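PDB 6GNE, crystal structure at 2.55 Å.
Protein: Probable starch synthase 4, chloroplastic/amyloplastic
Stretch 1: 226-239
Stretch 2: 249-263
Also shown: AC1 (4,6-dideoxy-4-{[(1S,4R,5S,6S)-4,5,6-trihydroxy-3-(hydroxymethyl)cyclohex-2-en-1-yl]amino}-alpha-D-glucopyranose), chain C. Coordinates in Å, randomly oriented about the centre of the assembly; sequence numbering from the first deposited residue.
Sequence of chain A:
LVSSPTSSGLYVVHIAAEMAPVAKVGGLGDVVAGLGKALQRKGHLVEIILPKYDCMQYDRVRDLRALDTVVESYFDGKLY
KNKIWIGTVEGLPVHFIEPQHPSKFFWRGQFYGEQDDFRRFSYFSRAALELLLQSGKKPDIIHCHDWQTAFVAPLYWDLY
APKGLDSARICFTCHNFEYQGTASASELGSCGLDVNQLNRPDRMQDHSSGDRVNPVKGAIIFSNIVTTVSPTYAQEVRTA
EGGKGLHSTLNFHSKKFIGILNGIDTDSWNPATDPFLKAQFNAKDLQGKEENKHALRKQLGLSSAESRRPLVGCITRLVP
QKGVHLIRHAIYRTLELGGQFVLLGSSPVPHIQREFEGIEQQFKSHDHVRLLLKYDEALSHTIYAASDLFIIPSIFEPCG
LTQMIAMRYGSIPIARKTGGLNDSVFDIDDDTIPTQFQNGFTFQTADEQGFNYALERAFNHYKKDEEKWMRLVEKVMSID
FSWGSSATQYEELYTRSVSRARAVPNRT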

# COMPACT_ATOMS: atom_id res chain seq x y z
N VAL A 226 0.92 -9.45 15.09
CA VAL A 226 0.67 -9.63 13.65
C VAL A 226 -0.53 -8.83 13.25
O VAL A 226 -1.61 -9.03 13.81
CB VAL A 226 0.40 -11.11 13.29
CG1 VAL A 226 0.30 -11.26 11.77
CG2 VAL A 226 1.48 -12.05 13.92
N THR A 227 -0.39 -7.93 12.27
CA THR A 227 -1.55 -7.18 11.75
C THR A 227 -1.73 -7.32 10.26
O THR A 227 -0.82 -7.73 9.54
CB THR A 227 -1.53 -5.66 12.10
OG1 THR A 227 -0.71 -4.94 11.17
CG2 THR A 227 -1.04 -5.43 13.53
N THR A 228 -2.95 -7.01 9.82
CA THR A 228 -3.22 -6.69 8.44
C THR A 228 -4.01 -5.40 8.38
O THR A 228 -4.34 -4.79 9.40
CB THR A 228 -3.87 -7.85 7.67
OG1 THR A 228 -3.87 -7.53 6.28
CG2 THR A 228 -5.28 -8.12 8.14
N VAL A 229 -4.34 -5.00 7.17
CA VAL A 229 -4.60 -3.61 6.89
C VAL A 229 -6.10 -3.19 6.85
O VAL A 229 -6.41 -2.01 6.52
CB VAL A 229 -3.81 -3.18 5.64
CG1 VAL A 229 -2.32 -3.22 5.97
CG2 VAL A 229 -4.12 -4.08 4.44
N SER A 230 -7.02 -4.10 7.23
CA SER A 230 -8.40 -3.70 7.54
C SER A 230 -9.12 -4.76 8.36
O SER A 230 -8.85 -5.93 8.19
CB SER A 230 -9.21 -3.41 6.27
OG SER A 230 -9.47 -4.60 5.54
N PRO A 231 -10.05 -4.35 9.23
CA PRO A 231 -10.83 -5.37 9.99
C PRO A 231 -11.55 -6.43 9.09
O PRO A 231 -11.51 -7.63 9.39
CB PRO A 231 -11.87 -4.54 10.76
CG PRO A 231 -11.32 -3.15 10.82
CD PRO A 231 -10.37 -2.97 9.66
N THR A 232 -12.19 -5.98 8.01
CA THR A 232 -12.91 -6.91 7.11
C THR A 232 -11.96 -7.89 6.41
O THR A 232 -12.22 -9.10 6.38
CB THR A 232 -13.78 -6.15 6.08
OG1 THR A 232 -14.80 -5.40 6.76
CG2 THR A 232 -14.44 -7.11 5.08
N TYR A 233 -10.84 -7.38 5.89
CA TYR A 233 -9.84 -8.28 5.30
C TYR A 233 -9.33 -9.33 6.32
O TYR A 233 -9.19 -10.49 5.98
CB TYR A 233 -8.67 -7.50 4.74
CG TYR A 233 -7.69 -8.34 3.96
CD1 TYR A 233 -8.09 -9.08 2.86
CD2 TYR A 233 -6.35 -8.35 4.31
CE1 TYR A 233 -7.17 -9.82 2.12
CE2 TYR A 233 -5.41 -9.07 3.57
CZ TYR A 233 -5.83 -9.81 2.49
OH TYR A 233 -4.90 -10.53 1.78
N ALA A 234 -9.10 -8.91 7.56
CA ALA A 234 -8.71 -9.84 8.64
C ALA A 234 -9.72 -10.95 8.81
O ALA A 234 -9.32 -12.12 9.03
CB ALA A 234 -8.49 -9.12 9.96
N GLN A 235 -11.01 -10.63 8.68
CA GLN A 235 -12.04 -11.69 8.75
C GLN A 235 -11.98 -12.60 7.53
O GLN A 235 -12.08 -13.80 7.65
CB GLN A 235 -13.43 -11.10 8.94
CG GLN A 235 -13.61 -10.41 10.30
CD GLN A 235 -13.57 -11.40 11.50
OE1 GLN A 235 -12.68 -11.34 12.37
NE2 GLN A 235 -14.53 -12.32 11.53
N GLU A 236 -11.81 -12.01 6.35
CA GLU A 236 -11.76 -12.78 5.09
C GLU A 236 -10.64 -13.80 5.07
O GLU A 236 -10.86 -14.93 4.65
CB GLU A 236 -11.62 -11.85 3.88
CG GLU A 236 -12.88 -11.03 3.58
CD GLU A 236 -12.64 -9.90 2.59
OE1 GLU A 236 -11.48 -9.54 2.27
OE2 GLU A 236 -13.66 -9.34 2.14
N VAL A 237 -9.46 -13.42 5.56
CA VAL A 237 -8.32 -14.31 5.57
C VAL A 237 -8.36 -15.37 6.68
O VAL A 237 -7.57 -16.30 6.65
CB VAL A 237 -6.96 -13.57 5.59
CG1 VAL A 237 -6.78 -12.81 4.29
CG2 VAL A 237 -6.82 -12.66 6.80
N ARG A 238 -9.28 -15.24 7.64
CA ARG A 238 -9.57 -16.32 8.58
C ARG A 238 -10.46 -17.41 7.99
O ARG A 238 -10.55 -18.48 8.57
CB ARG A 238 -10.21 -15.75 9.85
CG ARG A 238 -9.24 -15.07 10.81
CD ARG A 238 -10.00 -14.51 12.00
NE ARG A 238 -9.16 -14.07 13.12
CZ ARG A 238 -8.94 -12.79 13.48
NH1 ARG A 238 -8.17 -12.53 14.55
NH2 ARG A 238 -9.42 -11.74 12.77
N THR A 239 -11.14 -17.17 6.88
CA THR A 239 -11.94 -18.22 6.20
C THR A 239 -11.07 -18.95 5.19
O THR A 239 -10.08 -18.39 4.67
CB THR A 239 -13.18 -17.66 5.45
OG1 THR A 239 -12.77 -17.04 4.23
CG2 THR A 239 -13.97 -16.67 6.32
C1 AC1 C . 3.51 -5.41 -3.01
O2 AC1 C . 3.45 -6.89 -1.10
C2 AC1 C . 2.94 -5.65 -1.61
C4A AC1 C . -3.23 -2.29 0.60
C3 AC1 C . 1.41 -5.59 -1.60
O3 AC1 C . 0.98 -5.76 -0.24
C4 AC1 C . 0.94 -4.25 -2.19
N4A AC1 C . -0.52 -4.04 -2.16
C5 AC1 C . 1.51 -4.19 -3.61
O5 AC1 C . 2.94 -4.21 -3.55
C6 AC1 C . 1.15 -2.92 -4.35
C1B AC1 C . -1.33 -3.98 -0.93
C2B AC1 C . -2.86 -4.06 -1.18
O2B AC1 C . -3.21 -4.42 -2.53
C3B AC1 C . -3.63 -2.81 -0.78
O3B AC1 C . -5.00 -3.19 -0.66
O4 AC1 C . -3.93 -1.07 0.85
C5B AC1 C . -1.75 -2.12 0.71
C7B AC1 C . -0.90 -2.84 -0.03
C6B AC1 C . -1.18 -1.15 1.73
O6B AC1 C . -1.53 -1.56 3.06
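Stretch 2, residues 249-263: TLNFHSKKFIGILNG

Stretch 2 enters as the last turn of a helix, 249-252, and meets the far end of helix 231-238. Leu250 points toward it, CD1 packing 4.0 Å from Val237 CG2, while Asn251 ND2 donates to Arg238 O at 3.2 Å, so a polar side chain satisfies a backbone carbonyl. A short 3-10 segment, ending at Lys256, then turns the chain into strand 257-259. The strand runs parallel to strand 226-228, the axes crossing at -22° and approaching to 4.7 Å.

The ladder opens when Val226 N donates to Lys256 O (3.1 Å). Phe257 pairs with Val226, and its extended side chain (chi1 t) packs against the helix residues whose CA-to-CB bonds point toward stretch 2: CZ lies 3.9 Å from Val237 CG2 and 4.1 Å from Ala234 CB, with Arg238 laying a guanidinium face over CD2. Ile258 pairs with Thr227 on the other face and makes both of its backbone hydrogen bonds to the same neighbouring strand, N to Val226 O (3.1 Å) and O from Thr228 N (3.2 Å). At Gly259 the rule is absence: a CB would clash with Ser230 O and Ala234 CB, so glycine lets the helix start come close.

Beyond the strand, Ile260 N reaches Thr228 O at 2.8 Å, Leu261 CB rests 4.1 Å from Pro231 CD, and Asn262 N donates to Val229 O (3.2 Å) while its OD1 accepts from AC1 O6B at 2.7 Å.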

# COMPACT_ATOMS: atom_id res chain seq x y z
N THR A 249 -3.45 -21.31 10.21
CA THR A 249 -2.41 -20.71 11.02
C THR A 249 -2.90 -19.43 11.72
O THR A 249 -2.58 -19.20 12.90
CB THR A 249 -1.18 -20.40 10.13
OG1 THR A 249 -0.70 -21.61 9.56
CG2 THR A 249 -0.07 -19.71 10.93
N LEU A 250 -3.65 -18.60 10.98
CA LEU A 250 -4.20 -17.36 11.53
C LEU A 250 -5.28 -17.59 12.59
O LEU A 250 -5.35 -16.81 13.55
CB LEU A 250 -4.74 -16.45 10.42
CG LEU A 250 -3.69 -15.79 9.54
CD1 LEU A 250 -4.30 -15.39 8.22
CD2 LEU A 250 -3.01 -14.60 10.23
N ASN A 251 -6.09 -18.64 12.42
CA ASN A 251 -7.06 -19.02 13.45
C ASN A 251 -6.42 -19.53 14.72
O ASN A 251 -6.94 -19.27 15.80
CB ASN A 251 -8.07 -20.08 12.92
CG ASN A 251 -9.06 -19.51 11.91
OD1 ASN A 251 -9.48 -18.37 12.05
ND2 ASN A 251 -9.44 -20.29 10.91
N PHE A 252 -5.29 -20.24 14.59
CA PHE A 252 -4.55 -20.76 15.73
C PHE A 252 -3.94 -19.62 16.54
O PHE A 252 -4.04 -19.57 17.77
CB PHE A 252 -3.46 -21.69 15.20
CG PHE A 252 -2.86 -22.58 16.23
CD1 PHE A 252 -3.59 -23.67 16.70
CD2 PHE A 252 -1.56 -22.37 16.68
CE1 PHE A 252 -3.03 -24.53 17.62
CE2 PHE A 252 -0.99 -23.24 17.61
CZ PHE A 252 -1.74 -24.31 18.08
N HIS A 253 -3.34 -18.67 15.83
CA HIS A 253 -2.67 -17.52 16.42
C HIS A 253 -3.58 -16.28 16.45
O HIS A 253 -3.07 -15.16 16.41
CB HIS A 253 -1.37 -17.23 15.66
CG HIS A 253 -0.30 -18.25 15.90
ND1 HIS A 253 0.04 -19.21 14.97
CD2 HIS A 253 0.46 -18.49 16.99
CE1 HIS A 253 0.98 -19.99 15.46
NE2 HIS A 253 1.24 -19.58 16.69
N SER A 254 -4.89 -16.47 16.57
CA SER A 254 -5.82 -15.35 16.47
C SER A 254 -5.64 -14.28 17.57
O SER A 254 -5.78 -13.09 17.30
CB SER A 254 -7.27 -15.83 16.40
OG SER A 254 -7.67 -16.28 17.65
N LYS A 255 -5.31 -14.69 18.79
CA LYS A 255 -5.13 -13.76 19.92
C LYS A 255 -4.20 -12.55 19.63
O LYS A 255 -4.44 -11.47 20.14
CB LYS A 255 -4.55 -14.47 21.15
CG LYS A 255 -5.36 -15.55 21.92
CD LYS A 255 -4.53 -15.90 23.18
CE LYS A 255 -4.45 -17.40 23.57
NZ LYS A 255 -5.60 -17.92 24.37
N LYS A 256 -3.15 -12.76 18.84
CA LYS A 256 -2.17 -11.71 18.51
C LYS A 256 -2.34 -11.11 17.10
O LYS A 256 -1.55 -10.24 16.72
CB LYS A 256 -0.73 -12.22 18.68
CG LYS A 256 -0.25 -13.20 17.62
CD LYS A 256 1.06 -13.89 18.03
CE LYS A 256 1.55 -14.76 16.87
NZ LYS A 256 2.92 -15.29 17.11
N PHE A 257 -3.37 -11.56 16.38
CA PHE A 257 -3.67 -11.12 15.00
C PHE A 257 -4.82 -10.15 14.99
O PHE A 257 -5.89 -10.45 15.48
CB PHE A 257 -4.05 -12.31 14.11
CG PHE A 257 -4.41 -11.94 12.69
CD1 PHE A 257 -3.58 -11.15 11.92
CD2 PHE A 257 -5.58 -12.44 12.11
CE1 PHE A 257 -3.91 -10.83 10.61
CE2 PHE A 257 -5.89 -12.15 10.80
CZ PHE A 257 -5.07 -11.32 10.05
N ILE A 258 -4.61 -8.99 14.41
CA ILE A 258 -5.67 -8.00 14.35
C ILE A 258 -5.59 -7.18 13.07
O ILE A 258 -4.53 -6.91 12.59
CB ILE A 258 -5.68 -7.12 15.63
CG1 ILE A 258 -6.94 -6.25 15.67
CG2 ILE A 258 -4.40 -6.31 15.73
CD1 ILE A 258 -7.32 -5.86 17.08
N GLY A 259 -6.75 -6.81 12.53
CA GLY A 259 -6.85 -6.00 11.34
C GLY A 259 -7.08 -4.55 11.70
O GLY A 259 -7.99 -4.26 12.46
N ILE A 260 -6.26 -3.66 11.16
CA ILE A 260 -6.33 -2.23 11.47
C ILE A 260 -6.34 -1.47 10.15
O ILE A 260 -5.38 -1.56 9.36
CB ILE A 260 -5.10 -1.75 12.27
CG1 ILE A 260 -5.06 -2.40 13.66
CG2 ILE A 260 -5.11 -0.23 12.43
CD1 ILE A 260 -3.71 -2.22 14.36
N LEU A 261 -7.40 -0.69 9.95
CA LEU A 261 -7.60 0.08 8.72
C LEU A 261 -6.49 1.10 8.55
O LEU A 261 -6.27 1.92 9.45
CB LEU A 261 -8.96 0.80 8.73
CG LEU A 261 -9.45 1.38 7.40
CD1 LEU A 261 -9.65 0.33 6.29
CD2 LEU A 261 -10.72 2.17 7.66
N ASN A 262 -5.78 1.02 7.42
CA ASN A 262 -4.77 2.04 7.10
C ASN A 262 -5.41 3.46 7.14
O ASN A 262 -6.58 3.64 6.77
CB ASN A 262 -4.19 1.83 5.70
CG ASN A 262 -3.36 0.58 5.55
OD1 ASN A 262 -3.23 0.08 4.43
ND2 ASN A 262 -2.73 0.12 6.63
N GLY A 263 -4.65 4.44 7.61
CA GLY A 263 -4.88 5.82 7.23
C GLY A 263 -4.10 6.19 5.98
O GLY A 263 -3.47 5.35 5.33